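Local coordinates for protein dUTPase (Streptococcus mutans, PDB 3H6X) that probably hydrolyses dUTP to dUMP and diphosphate as a trimeric, jelly-roll enzyme of the dUTPase family, which is expected to use magnesium, at residues E8-Y13 / G51-M56; L32-R37 / V46-G51; L62-R67 / R118-V123; L76-S81 / I99-K104. All coordinates share one frame; numbering follows the deposited sequence.

Contact 1 of 4, residues E8-Y13 / G51-M56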
loop_
_atom_site.group_PDB
_atom_site.type_symbol
_atom_site.label_atom_id
_atom_site.label_comp_id
_atom_site.label_asym_id
_atom_site.label_seq_id
_atom_site.Cartn_x
_atom_site.Cartn_y
_atom_site.Cartn_z
ATOM N N GLU B 8 -10.620 -6.731 -19.062
ATOM C CA GLU B 8 -11.630 -6.648 -20.111
ATOM C C GLU B 8 -12.470 -5.415 -19.852
ATOM O O GLU B 8 -12.649 -5.006 -18.708
ATOM C CB GLU B 8 -12.525 -7.885 -20.089
ATOM C CG GLU B 8 -11.804 -9.169 -20.550
ATOM C CD GLU B 8 -12.622 -10.413 -20.303
ATOM O OE1 GLU B 8 -13.626 -10.339 -19.565
ATOM O OE2 GLU B 8 -12.243 -11.474 -20.858
ATOM N N LEU B 9 -12.973 -4.799 -20.916
ATOM C CA LEU B 9 -13.965 -3.740 -20.737
ATOM C C LEU B 9 -15.245 -4.306 -20.133
ATOM O O LEU B 9 -15.693 -5.406 -20.508
ATOM C CB LEU B 9 -14.323 -3.122 -22.091
ATOM C CG LEU B 9 -13.218 -2.346 -22.795
ATOM C CD1 LEU B 9 -13.689 -1.848 -24.154
ATOM C CD2 LEU B 9 -12.762 -1.173 -21.921
ATOM N N ILE B 10 -15.856 -3.563 -19.217
ATOM C CA ILE B 10 -17.186 -3.961 -18.753
ATOM C C ILE B 10 -18.176 -3.631 -19.864
ATOM O O ILE B 10 -17.856 -2.885 -20.778
ATOM C CB ILE B 10 -17.590 -3.248 -17.440
ATOM C CG1 ILE B 10 -17.641 -1.728 -17.640
ATOM C CG2 ILE B 10 -16.625 -3.611 -16.326
ATOM C CD1 ILE B 10 -18.229 -0.968 -16.460
ATOM N N THR B 11 -19.373 -4.201 -19.808
ATOM C CA THR B 11 -20.312 -4.005 -20.894
ATOM C C THR B 11 -20.686 -2.530 -21.119
ATOM O O THR B 11 -21.024 -2.151 -22.232
ATOM C CB THR B 11 -21.525 -4.945 -20.781
ATOM O OG1 THR B 11 -22.135 -4.773 -19.515
ATOM C CG2 THR B 11 -21.085 -6.391 -20.919
ATOM N N ASP B 12 -20.585 -1.704 -20.076
ATOM C CA ASP B 12 -20.990 -0.301 -20.151
ATOM C C ASP B 12 -20.030 0.580 -20.956
ATOM O O ASP B 12 -20.352 1.728 -21.269
ATOM C CB ASP B 12 -21.139 0.317 -18.763
ATOM C CG ASP B 12 -22.450 -0.049 -18.095
ATOM O OD1 ASP B 12 -23.371 -0.543 -18.794
ATOM O OD2 ASP B 12 -22.545 0.185 -16.872
ATOM N N TYR B 13 -18.847 0.061 -21.264
ATOM C CA TYR B 13 -17.830 0.838 -21.983
ATOM C C TYR B 13 -17.290 0.059 -23.170
ATOM O O TYR B 13 -17.144 -1.182 -23.116
ATOM C CB TYR B 13 -16.691 1.270 -21.042
ATOM C CG TYR B 13 -17.119 2.262 -19.990
ATOM C CD1 TYR B 13 -17.146 3.637 -20.257
ATOM C CD2 TYR B 13 -17.543 1.833 -18.738
ATOM C CE1 TYR B 13 -17.564 4.528 -19.299
ATOM C CE2 TYR B 13 -17.960 2.732 -17.783
ATOM C CZ TYR B 13 -17.966 4.076 -18.061
ATOM O OH TYR B 13 -18.388 4.960 -17.105
ATOM N N GLY B 51 -13.733 1.618 -16.040
ATOM C CA GLY B 51 -14.267 0.983 -17.243
ATOM C C GLY B 51 -13.867 -0.468 -17.469
ATOM O O GLY B 51 -14.337 -1.104 -18.424
ATOM N N VAL B 52 -13.044 -1.015 -16.573
ATOM C CA VAL B 52 -12.552 -2.383 -16.760
ATOM C C VAL B 52 -12.789 -3.314 -15.573
ATOM O O VAL B 52 -13.025 -2.869 -14.452
ATOM C CB VAL B 52 -11.041 -2.399 -17.113
ATOM C CG1 VAL B 52 -10.783 -1.660 -18.437
ATOM C CG2 VAL B 52 -10.195 -1.829 -15.976
ATOM N N LYS B 53 -12.772 -4.614 -15.861
ATOM C CA LYS B 53 -12.794 -5.657 -14.838
ATOM C C LYS B 53 -11.553 -6.511 -15.052
ATOM O O LYS B 53 -10.915 -6.425 -16.100
ATOM C CB LYS B 53 -14.056 -6.513 -14.976
ATOM C CG LYS B 53 -14.287 -7.027 -16.404
ATOM C CD LYS B 53 -15.665 -7.716 -16.543
ATOM C CE LYS B 53 -15.881 -8.201 -17.979
ATOM N NZ LYS B 53 -17.302 -8.708 -18.189
ATOM N N ALA B 54 -11.182 -7.309 -14.054
ATOM C CA ALA B 54 -9.939 -8.084 -14.160
ATOM C C ALA B 54 -10.169 -9.528 -13.762
ATOM O O ALA B 54 -10.775 -9.784 -12.755
ATOM C CB ALA B 54 -8.844 -7.477 -13.278
ATOM N N TYR B 55 -9.660 -10.452 -14.565
ATOM C CA TYR B 55 -9.722 -11.879 -14.249
ATOM C C TYR B 55 -8.308 -12.334 -13.910
ATOM O O TYR B 55 -7.336 -11.690 -14.319
ATOM C CB TYR B 55 -10.297 -12.679 -15.439
ATOM C CG TYR B 55 -9.491 -12.559 -16.705
ATOM C CD1 TYR B 55 -8.489 -13.483 -17.008
ATOM C CD2 TYR B 55 -9.736 -11.520 -17.605
ATOM C CE1 TYR B 55 -7.751 -13.382 -18.177
ATOM C CE2 TYR B 55 -8.991 -11.392 -18.779
ATOM C CZ TYR B 55 -8.005 -12.328 -19.055
ATOM O OH TYR B 55 -7.258 -12.194 -20.219
HETATM N N MSE B 56 -8.192 -13.402 -13.125
HETATM C CA MSE B 56 -6.873 -13.908 -12.746
HETATM C C MSE B 56 -7.020 -15.353 -12.286
HETATM O O MSE B 56 -8.132 -15.904 -12.293
HETATM C CB MSE B 56 -6.293 -13.043 -11.618
HETATM C CG MSE B 56 -7.222 -13.011 -10.412
HETATM SE SE MSE B 56 -6.966 -11.436 -9.274
HETATM C CE MSE B 56 -5.907 -10.365 -10.494
HETATM O O HOH W 1 -16.392 -9.646 -20.890
#
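Glu8 and Lys53 face each other as an antiparallel, hydrogen-bonded pair between strands 6-9 and 52-55, a two-stranded sheet in the dUTPase jelly roll. Two backbone bonds close the pair: Glu8 N donates to Lys53 O at 3.0 Å, and Lys53 N returns to Glu8 O at 2.9 Å. Two residues on, Ile10 N donates a hydrogen bond to Gly51 O (3.0 Å), where a type I turn from Ile10 to Tyr13 begins.

The charged ends form no direct salt bridge. Glu8 OE1 stays 4.3 Å from Lys53 NZ, and a water spans the gap, donating to the carboxylate and accepting from the ammonium. Lys53, extended beyond CG, brings CE within 3.5 Å of Glu8 OE1. Lys53 NZ also makes a salt bridge to Glu96 and a hydrogen bond to Asn91; Glu8 OE2 makes a salt bridge to Lys3, and OE1 a hydrogen bond with Tyr90.

The Glu8 side chain crosses the Tyr55 ring at about a right angle, OE2 3.9 Å from CE2 and the carboxylate and ring planes 50° apart; the Tyr55 hydroxyl is hydrogen-bonded to Asp131 of the second subunit.

Leu9 CD2 meets Val52 CG1 at 4.0 Å, and Ile10 CG2 sits near Lys53 CB. Tyr13 CD2 lies 3.7 Å from Gly51 CA.

Backbone bonds close the strands, and the Glu8-Lys53 attraction is probably one part of a wider, water-assisted polar network.

Contact 2 of 4, residues L32-R37 / V46-G51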
loop_
_atom_site.group_PDB
_atom_site.type_symbol
_atom_site.label_atom_id
_atom_site.label_comp_id
_atom_site.label_asym_id
_atom_site.label_seq_id
_atom_site.Cartn_x
_atom_site.Cartn_y
_atom_site.Cartn_z
ATOM N N LEU B 32 -4.343 1.961 -15.226
ATOM C CA LEU B 32 -5.786 2.074 -15.402
ATOM C C LEU B 32 -6.163 3.540 -15.614
ATOM O O LEU B 32 -5.511 4.450 -15.095
ATOM C CB LEU B 32 -6.538 1.484 -14.191
ATOM C CG LEU B 32 -6.639 -0.044 -14.140
ATOM C CD1 LEU B 32 -5.331 -0.677 -13.694
ATOM C CD2 LEU B 32 -7.757 -0.447 -13.181
ATOM N N LYS B 33 -7.214 3.762 -16.395
ATOM C CA LYS B 33 -7.576 5.112 -16.815
ATOM C C LYS B 33 -8.981 5.472 -16.353
ATOM O O LYS B 33 -9.765 4.599 -15.998
ATOM C CB LYS B 33 -7.499 5.211 -18.338
ATOM C CG LYS B 33 -6.065 5.150 -18.882
ATOM C CD LYS B 33 -6.052 5.032 -20.408
ATOM C CE LYS B 33 -4.619 5.136 -20.939
ATOM N NZ LYS B 33 -4.574 4.945 -22.425
ATOM N N VAL B 34 -9.269 6.776 -16.349
ATOM C CA VAL B 34 -10.572 7.304 -15.986
ATOM C C VAL B 34 -11.553 7.056 -17.116
ATOM O O VAL B 34 -11.294 7.450 -18.235
ATOM C CB VAL B 34 -10.442 8.822 -15.695
ATOM C CG1 VAL B 34 -11.809 9.432 -15.435
ATOM C CG2 VAL B 34 -9.508 9.034 -14.487
ATOM N N ALA B 35 -12.679 6.394 -16.831
ATOM C CA ALA B 35 -13.562 5.919 -17.912
ATOM C C ALA B 35 -14.440 7.036 -18.472
ATOM O O ALA B 35 -14.831 7.031 -19.637
ATOM C CB ALA B 35 -14.438 4.790 -17.418
ATOM N N GLU B 36 -14.751 7.998 -17.617
ATOM C CA GLU B 36 -15.586 9.116 -18.030
ATOM C C GLU B 36 -15.239 10.319 -17.188
ATOM O O GLU B 36 -14.775 10.182 -16.051
ATOM C CB GLU B 36 -17.061 8.785 -17.839
ATOM C CG GLU B 36 -17.447 8.617 -16.403
ATOM C CD GLU B 36 -18.940 8.379 -16.217
ATOM O OE1 GLU B 36 -19.656 8.192 -17.239
ATOM O OE2 GLU B 36 -19.381 8.371 -15.038
ATOM N N ARG B 37 -15.474 11.506 -17.728
ATOM C CA ARG B 37 -15.123 12.709 -16.987
ATOM C C ARG B 37 -15.699 12.665 -15.571
ATOM O O ARG B 37 -16.892 12.392 -15.369
ATOM C CB ARG B 37 -15.606 13.963 -17.728
ATOM C CG ARG B 37 -15.295 15.251 -16.977
ATOM C CD ARG B 37 -15.915 16.485 -17.632
ATOM N NE ARG B 37 -15.017 17.092 -18.603
ATOM C CZ ARG B 37 -15.303 17.238 -19.897
ATOM N NH1 ARG B 37 -16.473 16.820 -20.379
ATOM N NH2 ARG B 37 -14.421 17.803 -20.717
ATOM N N VAL B 46 -14.481 10.424 -4.010
ATOM C CA VAL B 46 -15.290 9.983 -5.155
ATOM C C VAL B 46 -14.745 8.678 -5.711
ATOM O O VAL B 46 -13.534 8.506 -5.837
ATOM C CB VAL B 46 -15.285 11.036 -6.289
ATOM C CG1 VAL B 46 -15.908 10.488 -7.585
ATOM C CG2 VAL B 46 -16.019 12.299 -5.826
ATOM N N LEU B 47 -15.659 7.761 -6.016
ATOM C CA LEU B 47 -15.300 6.511 -6.675
ATOM C C LEU B 47 -15.177 6.781 -8.173
ATOM O O LEU B 47 -16.173 7.080 -8.844
ATOM C CB LEU B 47 -16.371 5.457 -6.394
ATOM C CG LEU B 47 -16.390 4.916 -4.962
ATOM C CD1 LEU B 47 -17.653 4.115 -4.696
ATOM C CD2 LEU B 47 -15.175 4.061 -4.666
ATOM N N VAL B 48 -13.956 6.702 -8.700
ATOM C CA VAL B 48 -13.717 7.050 -10.095
ATOM C C VAL B 48 -13.777 5.754 -10.928
ATOM O O VAL B 48 -13.006 4.831 -10.678
ATOM C CB VAL B 48 -12.345 7.718 -10.232
ATOM C CG1 VAL B 48 -12.032 8.084 -11.698
ATOM C CG2 VAL B 48 -12.288 8.957 -9.320
ATOM N N PRO B 49 -14.674 5.697 -11.924
ATOM C CA PRO B 49 -14.765 4.505 -12.772
ATOM C C PRO B 49 -13.584 4.360 -13.703
ATOM O O PRO B 49 -13.052 5.318 -14.216
ATOM C CB PRO B 49 -16.028 4.771 -13.608
ATOM C CG PRO B 49 -16.079 6.265 -13.718
ATOM C CD PRO B 49 -15.569 6.775 -12.391
ATOM N N THR B 50 -13.226 3.107 -13.950
ATOM C CA THR B 50 -12.049 2.761 -14.674
ATOM C C THR B 50 -12.473 2.047 -15.984
ATOM O O THR B 50 -11.700 1.917 -16.936
ATOM C CB THR B 50 -11.351 1.882 -13.650
ATOM O OG1 THR B 50 -10.176 2.492 -13.099
ATOM C CG2 THR B 50 -11.310 0.480 -13.992
ATOM N N GLY B 51 -13.733 1.618 -16.040
ATOM C CA GLY B 51 -14.267 0.983 -17.243
ATOM C C GLY B 51 -13.867 -0.468 -17.469
ATOM O O GLY B 51 -14.337 -1.104 -18.424
HETATM O O HOH W 2 -8.904 1.720 -17.386
#
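Glu36 reaches Pro49 with the aliphatic part of its side chain. CB is followed by CG in the crowded position between the backbone N and the carbonyl carbon (chi1 66°), and CG rests 3.8 Å from Pro49 CG. From CG the chain runs on extended through CD to the carboxylate, whose OE2 is still 4.1 Å from the same ring carbon, the two side chains crossing at about a right angle.

Next to it, Ala35 CB sits 3.5 Å from Gly51 N and also approaches Pro49 CB. Ala35 N donates to Pro49 O at 2.9 Å, the donor standing above the carbonyl plane. Lys33 O receives a CA-H contact from Thr50 CA (3.2 Å), and a water accepts from Lys33 N and probably donates to Thr50 O. Among the other side chains, Val34 CG2 packs on Val48 CG1 at 3.9 Å, and Leu32 CD2 on Thr50 CG2.

The chain leaving strand 30-33 thus passes over the end of strand 45-49, from a different sheet of the jelly roll. His98 touches Pro49, and its NE2 is hydrogen-bonded to Gly51 N. One direct backbone hydrogen bond, a water and apolar contact make the join, with Thr50 OG1 buried unpartnered.

Contact 3 of 4, residues L62-R67 / R118-V123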
loop_
_atom_site.group_PDB
_atom_site.type_symbol
_atom_site.label_atom_id
_atom_site.label_comp_id
_atom_site.label_asym_id
_atom_site.label_seq_id
_atom_site.Cartn_x
_atom_site.Cartn_y
_atom_site.Cartn_z
ATOM N N LEU B 62 -5.024 -8.706 -7.529
ATOM C CA LEU B 62 -4.650 -7.504 -8.258
ATOM C C LEU B 62 -4.660 -6.355 -7.264
ATOM O O LEU B 62 -5.688 -6.092 -6.638
ATOM C CB LEU B 62 -5.675 -7.206 -9.362
ATOM C CG LEU B 62 -5.502 -5.840 -10.065
ATOM C CD1 LEU B 62 -4.198 -5.749 -10.823
ATOM C CD2 LEU B 62 -6.670 -5.592 -11.012
ATOM N N TYR B 63 -3.532 -5.674 -7.101
ATOM C CA TYR B 63 -3.473 -4.516 -6.213
ATOM C C TYR B 63 -3.513 -3.261 -7.053
ATOM O O TYR B 63 -2.895 -3.211 -8.122
ATOM C CB TYR B 63 -2.153 -4.494 -5.451
ATOM C CG TYR B 63 -2.034 -5.556 -4.393
ATOM C CD1 TYR B 63 -3.044 -5.735 -3.455
ATOM C CD2 TYR B 63 -0.919 -6.371 -4.323
ATOM C CE1 TYR B 63 -2.941 -6.719 -2.476
ATOM C CE2 TYR B 63 -0.815 -7.358 -3.350
ATOM C CZ TYR B 63 -1.831 -7.514 -2.432
ATOM O OH TYR B 63 -1.740 -8.477 -1.452
ATOM N N LEU B 64 -4.242 -2.255 -6.576
ATOM C CA LEU B 64 -4.250 -0.944 -7.240
ATOM C C LEU B 64 -3.469 0.025 -6.383
ATOM O O LEU B 64 -3.773 0.187 -5.206
ATOM C CB LEU B 64 -5.679 -0.423 -7.349
ATOM C CG LEU B 64 -6.687 -1.325 -8.053
ATOM C CD1 LEU B 64 -8.039 -0.618 -8.111
ATOM C CD2 LEU B 64 -6.169 -1.684 -9.445
ATOM N N PHE B 65 -2.444 0.639 -6.967
ATOM C CA PHE B 65 -1.642 1.632 -6.260
ATOM C C PHE B 65 -1.829 2.995 -6.874
ATOM O O PHE B 65 -2.108 3.138 -8.068
ATOM C CB PHE B 65 -0.141 1.280 -6.309
ATOM C CG PHE B 65 0.186 -0.054 -5.710
ATOM C CD1 PHE B 65 0.173 -0.238 -4.335
ATOM C CD2 PHE B 65 0.508 -1.125 -6.524
ATOM C CE1 PHE B 65 0.475 -1.485 -3.783
ATOM C CE2 PHE B 65 0.807 -2.361 -5.987
ATOM C CZ PHE B 65 0.803 -2.538 -4.610
ATOM N N ASP B 66 -1.653 4.014 -6.045
ATOM C CA ASP B 66 -1.689 5.383 -6.516
ATOM C C ASP B 66 -0.577 5.580 -7.549
ATOM O O ASP B 66 0.447 4.897 -7.526
ATOM C CB ASP B 66 -1.381 6.314 -5.335
ATOM C CG ASP B 66 -2.340 7.472 -5.240
ATOM O OD1 ASP B 66 -2.980 7.818 -6.266
ATOM O OD2 ASP B 66 -2.490 8.006 -4.130
ATOM N N ARG B 67 -0.782 6.506 -8.467
ATOM C CA ARG B 67 0.322 6.963 -9.312
ATOM C C ARG B 67 1.105 7.994 -8.532
ATOM O O ARG B 67 0.524 8.791 -7.800
ATOM C CB ARG B 67 -0.211 7.590 -10.595
ATOM C CG ARG B 67 -0.961 6.631 -11.509
ATOM C CD ARG B 67 -1.177 7.258 -12.867
ATOM N NE ARG B 67 0.058 7.321 -13.640
ATOM C CZ ARG B 67 0.420 8.353 -14.395
ATOM N NH1 ARG B 67 -0.357 9.433 -14.475
ATOM N NH2 ARG B 67 1.559 8.316 -15.056
ATOM N N ARG B 118 -4.685 8.656 -16.844
ATOM C CA ARG B 118 -4.263 7.532 -16.010
ATOM C C ARG B 118 -4.445 7.881 -14.537
ATOM O O ARG B 118 -4.135 8.988 -14.108
ATOM C CB ARG B 118 -2.811 7.160 -16.325
ATOM C CG ARG B 118 -2.648 6.671 -17.755
ATOM C CD ARG B 118 -1.198 6.349 -18.055
ATOM N NE ARG B 118 -0.403 7.559 -18.247
ATOM C CZ ARG B 118 0.923 7.556 -18.332
ATOM N NH1 ARG B 118 1.587 6.404 -18.256
ATOM N NH2 ARG B 118 1.575 8.703 -18.500
ATOM N N VAL B 119 -4.955 6.942 -13.761
ATOM C CA VAL B 119 -5.365 7.259 -12.388
ATOM C C VAL B 119 -4.739 6.336 -11.337
ATOM O O VAL B 119 -4.337 6.801 -10.274
ATOM C CB VAL B 119 -6.917 7.328 -12.244
ATOM C CG1 VAL B 119 -7.573 5.955 -12.511
ATOM C CG2 VAL B 119 -7.303 7.875 -10.861
ATOM N N VAL B 120 -4.644 5.040 -11.627
ATOM C CA VAL B 120 -3.968 4.143 -10.696
ATOM C C VAL B 120 -3.163 3.115 -11.483
ATOM O O VAL B 120 -3.344 2.994 -12.690
ATOM C CB VAL B 120 -4.938 3.392 -9.737
ATOM C CG1 VAL B 120 -5.620 4.364 -8.769
ATOM C CG2 VAL B 120 -5.957 2.611 -10.533
ATOM N N GLN B 121 -2.238 2.422 -10.826
ATOM C CA GLN B 121 -1.540 1.324 -11.491
ATOM C C GLN B 121 -1.888 -0.006 -10.838
ATOM O O GLN B 121 -1.960 -0.110 -9.620
ATOM C CB GLN B 121 -0.039 1.542 -11.475
ATOM C CG GLN B 121 0.560 1.740 -10.117
ATOM C CD GLN B 121 2.002 2.249 -10.208
ATOM O OE1 GLN B 121 2.789 1.718 -10.965
ATOM N NE2 GLN B 121 2.332 3.280 -9.441
ATOM N N GLY B 122 -2.128 -1.022 -11.657
ATOM C CA GLY B 122 -2.503 -2.321 -11.128
ATOM C C GLY B 122 -1.376 -3.334 -11.294
ATOM O O GLY B 122 -0.782 -3.439 -12.367
ATOM N N VAL B 123 -1.097 -4.084 -10.231
ATOM C CA VAL B 123 -0.061 -5.112 -10.246
ATOM C C VAL B 123 -0.669 -6.455 -9.836
ATOM O O VAL B 123 -1.333 -6.547 -8.808
ATOM C CB VAL B 123 1.093 -4.766 -9.278
ATOM C CG1 VAL B 123 2.201 -5.821 -9.379
ATOM C CG2 VAL B 123 1.648 -3.359 -9.567
#
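Phe65 and Gln121 exchange two backbone hydrogen bonds, Phe65 N to Gln121 O at 2.8 Å and Gln121 N to Phe65 O at 2.9 Å. Two residues along, Tyr63 and Val123 do the same, with Tyr63 N donating to Val123 O and Val123 N to Tyr63 O. A fifth bond comes from a side chain: Gln121 NE2 gives a nearly straight bond to Asp66 O (3.1 Å), which lies in the plane of the amide. Gln121 CG is placed for this between the backbone N and the carbonyl carbon (chi1 56°), and CG also packs on Phe65 CB.

Strands 60-66 and 118-126 are the central pair of a four-stranded antiparallel sheet of the jelly roll, flanked by strands 30-33 and 82-85. On the face that carries Tyr63, Phe65, Gln121 and Val123, neighbouring subunits pack against the sheet, and the Phe65 ring meets Tyr63 of the second subunit.

Val123 CG2 touches the edge of the Phe65 ring, in its plane, at 3.8 Å from CE2. Leu64 CD2 comes within 4.1 Å of Gly122 CA, and Leu62 CD1 runs against the Gly122-Val123 backbone. At the far end Arg67 NH2 sits over the centre of the Arg118 guanidinium, 3.4 Å from CZ, with the two planes 32° apart. The like charges are close, but Arg118 NH1 is paired with Glu23, which probably eases their repulsion.

Contact 4 of 4, residues L76-S81 / I99-K104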
loop_
_atom_site.group_PDB
_atom_site.type_symbol
_atom_site.label_atom_id
_atom_site.label_comp_id
_atom_site.label_asym_id
_atom_site.label_seq_id
_atom_site.Cartn_x
_atom_site.Cartn_y
_atom_site.Cartn_z
ATOM N N LEU B 76 -4.529 14.701 -5.519
ATOM C CA LEU B 76 -5.428 13.560 -5.285
ATOM C C LEU B 76 -4.662 12.400 -4.675
ATOM O O LEU B 76 -3.492 12.184 -5.013
ATOM C CB LEU B 76 -6.022 13.061 -6.601
ATOM C CG LEU B 76 -6.816 14.049 -7.464
ATOM C CD1 LEU B 76 -7.305 13.334 -8.709
ATOM C CD2 LEU B 76 -7.989 14.642 -6.661
ATOM N N VAL B 77 -5.323 11.650 -3.797
ATOM C CA VAL B 77 -4.756 10.415 -3.251
ATOM C C VAL B 77 -5.767 9.278 -3.300
ATOM O O VAL B 77 -6.968 9.499 -3.214
ATOM C CB VAL B 77 -4.265 10.576 -1.791
ATOM C CG1 VAL B 77 -3.100 11.575 -1.714
ATOM C CG2 VAL B 77 -5.408 10.982 -0.867
ATOM N N LEU B 78 -5.256 8.054 -3.431
ATOM C CA LEU B 78 -6.079 6.851 -3.300
ATOM C C LEU B 78 -6.343 6.671 -1.797
ATOM O O LEU B 78 -5.430 6.307 -1.045
ATOM C CB LEU B 78 -5.311 5.660 -3.878
ATOM C CG LEU B 78 -6.074 4.332 -3.928
ATOM C CD1 LEU B 78 -7.275 4.428 -4.845
ATOM C CD2 LEU B 78 -5.171 3.228 -4.414
ATOM N N ILE B 79 -7.574 6.957 -1.365
ATOM C CA ILE B 79 -7.832 7.202 0.047
ATOM C C ILE B 79 -7.754 5.943 0.907
ATOM O O ILE B 79 -7.460 6.040 2.104
ATOM C CB ILE B 79 -9.152 7.980 0.267
ATOM C CG1 ILE B 79 -9.205 8.607 1.678
ATOM C CG2 ILE B 79 -10.354 7.071 -0.025
ATOM C CD1 ILE B 79 -8.050 9.560 2.015
ATOM N N ASN B 80 -8.016 4.773 0.312
ATOM C CA ASN B 80 -7.824 3.498 1.007
ATOM C C ASN B 80 -6.423 2.885 0.784
ATOM O O ASN B 80 -6.180 1.727 1.156
ATOM C CB ASN B 80 -8.947 2.489 0.676
ATOM C CG ASN B 80 -9.039 2.135 -0.818
ATOM O OD1 ASN B 80 -9.321 0.983 -1.176
ATOM N ND2 ASN B 80 -8.831 3.103 -1.677
ATOM N N SER B 81 -5.526 3.690 0.194
ATOM C CA SER B 81 -4.095 3.409 0.041
ATOM C C SER B 81 -3.733 2.382 -1.022
ATOM O O SER B 81 -2.860 2.633 -1.857
ATOM C CB SER B 81 -3.447 3.032 1.374
ATOM O OG SER B 81 -3.567 4.093 2.306
ATOM N N ILE B 99 -13.951 -2.046 -11.788
ATOM C CA ILE B 99 -12.980 -1.521 -10.846
ATOM C C ILE B 99 -13.113 -0.003 -10.735
ATOM O O ILE B 99 -13.158 0.691 -11.746
ATOM C CB ILE B 99 -11.555 -1.875 -11.313
ATOM C CG1 ILE B 99 -11.340 -3.393 -11.230
ATOM C CG2 ILE B 99 -10.499 -1.123 -10.475
ATOM C CD1 ILE B 99 -10.122 -3.858 -12.002
ATOM N N PHE B 100 -13.275 0.482 -9.501
ATOM C CA PHE B 100 -13.282 1.912 -9.196
ATOM C C PHE B 100 -12.067 2.260 -8.351
ATOM O O PHE B 100 -11.630 1.447 -7.523
ATOM C CB PHE B 100 -14.532 2.295 -8.401
ATOM C CG PHE B 100 -15.804 2.257 -9.195
ATOM C CD1 PHE B 100 -16.460 1.056 -9.409
ATOM C CD2 PHE B 100 -16.362 3.430 -9.701
ATOM C CE1 PHE B 100 -17.647 1.015 -10.143
ATOM C CE2 PHE B 100 -17.545 3.400 -10.406
ATOM C CZ PHE B 100 -18.184 2.190 -10.642
ATOM N N ALA B 101 -11.545 3.468 -8.550
ATOM C CA ALA B 101 -10.485 4.018 -7.699
ATOM C C ALA B 101 -11.086 5.052 -6.741
ATOM O O ALA B 101 -11.687 6.032 -7.175
ATOM C CB ALA B 101 -9.413 4.662 -8.569
ATOM N N GLN B 102 -10.961 4.817 -5.444
ATOM C CA GLN B 102 -11.527 5.723 -4.442
ATOM C C GLN B 102 -10.561 6.880 -4.168
ATOM O O GLN B 102 -9.599 6.724 -3.411
ATOM C CB GLN B 102 -11.801 4.931 -3.160
ATOM C CG GLN B 102 -12.758 5.608 -2.182
ATOM C CD GLN B 102 -12.955 4.794 -0.912
ATOM O OE1 GLN B 102 -12.917 3.560 -0.926
ATOM N NE2 GLN B 102 -13.151 5.492 0.203
HETATM N N MSE B 103 -10.813 8.022 -4.805
HETATM C CA MSE B 103 -9.851 9.134 -4.793
HETATM C C MSE B 103 -10.375 10.273 -3.920
HETATM O O MSE B 103 -11.567 10.606 -3.975
HETATM C CB MSE B 103 -9.627 9.657 -6.203
HETATM C CG MSE B 103 -9.274 8.599 -7.226
HETATM SE SE MSE B 103 -7.579 7.739 -6.787
HETATM C CE MSE B 103 -6.421 9.310 -6.827
ATOM N N LYS B 104 -9.484 10.851 -3.118
ATOM C CA LYS B 104 -9.820 12.019 -2.308
ATOM C C LYS B 104 -9.093 13.247 -2.832
ATOM O O LYS B 104 -7.907 13.199 -3.141
ATOM C CB LYS B 104 -9.455 11.806 -0.833
ATOM C CG LYS B 104 -9.802 13.039 0.016
ATOM C CD LYS B 104 -9.679 12.770 1.505
ATOM C CE LYS B 104 -9.858 14.064 2.289
ATOM N NZ LYS B 104 -9.860 13.799 3.765
HETATM O O HOH W 3 -10.034 2.435 -4.194
#
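Ala101 offers its CB to Leu78 CD1, a loose apolar touch at 4.3 Å at the start of the pairing between strands 100-105 and 76-78. Gln102 follows, its N-H and the Asn80 ND2 both donating to one water that ties the strand to the turn at Leu78-Ser81. Gln102 O takes a bond from Ile79 N at 2.9 Å, and Gln102 CG lies 3.5 Å from Ile79 CG2.

Met103, a selenomethionine, folds back at chi2 (-63°) and chi3 (-60°) and brings its end against the neighbouring strand. Its SE is 3.9 Å from Leu78 CD1, while CE reaches Leu76 CB at 3.8 Å. Lys104 closes the register with Val77 as a hydrogen-bonded pair: Lys104 N donates to Val77 O at 2.9 Å and receives Val77 N on its own O. Its CG stands anti to the backbone N (chi1 180°), and further out CD meets Ile79 CD1 at 3.6 Å.

Pro71 of the third subunit packs on Ile79 and Asn80, and Ile79 of the second subunit on Val77. Three backbone hydrogen bonds hold the strands while mostly apolar side chains pack beside them, and Val77, Ile79 and Asn80 also touch other subunits.

Contact 3 lies nearest the centre of the chain and is largely buried, as are contacts 2 and 4; contact 1 is partly buried and alone sets a carboxylate beside an ammonium across its strands, with a water between them. Contacts 1, 3 and 4 are antiparallel strand pairs in three different sheets, whereas contact 2 joins strand ends at a steep angle with a single direct backbone bond. Contact 2 shares Gly51 with contact 1, and its strands border those of contacts 3 and 4. Asp66 of contact 3 bonds Leu78 N of contact 4, tying two sheets together. Contacts 3 and 4 each touch both other subunits, contacts 1 and 2 one each.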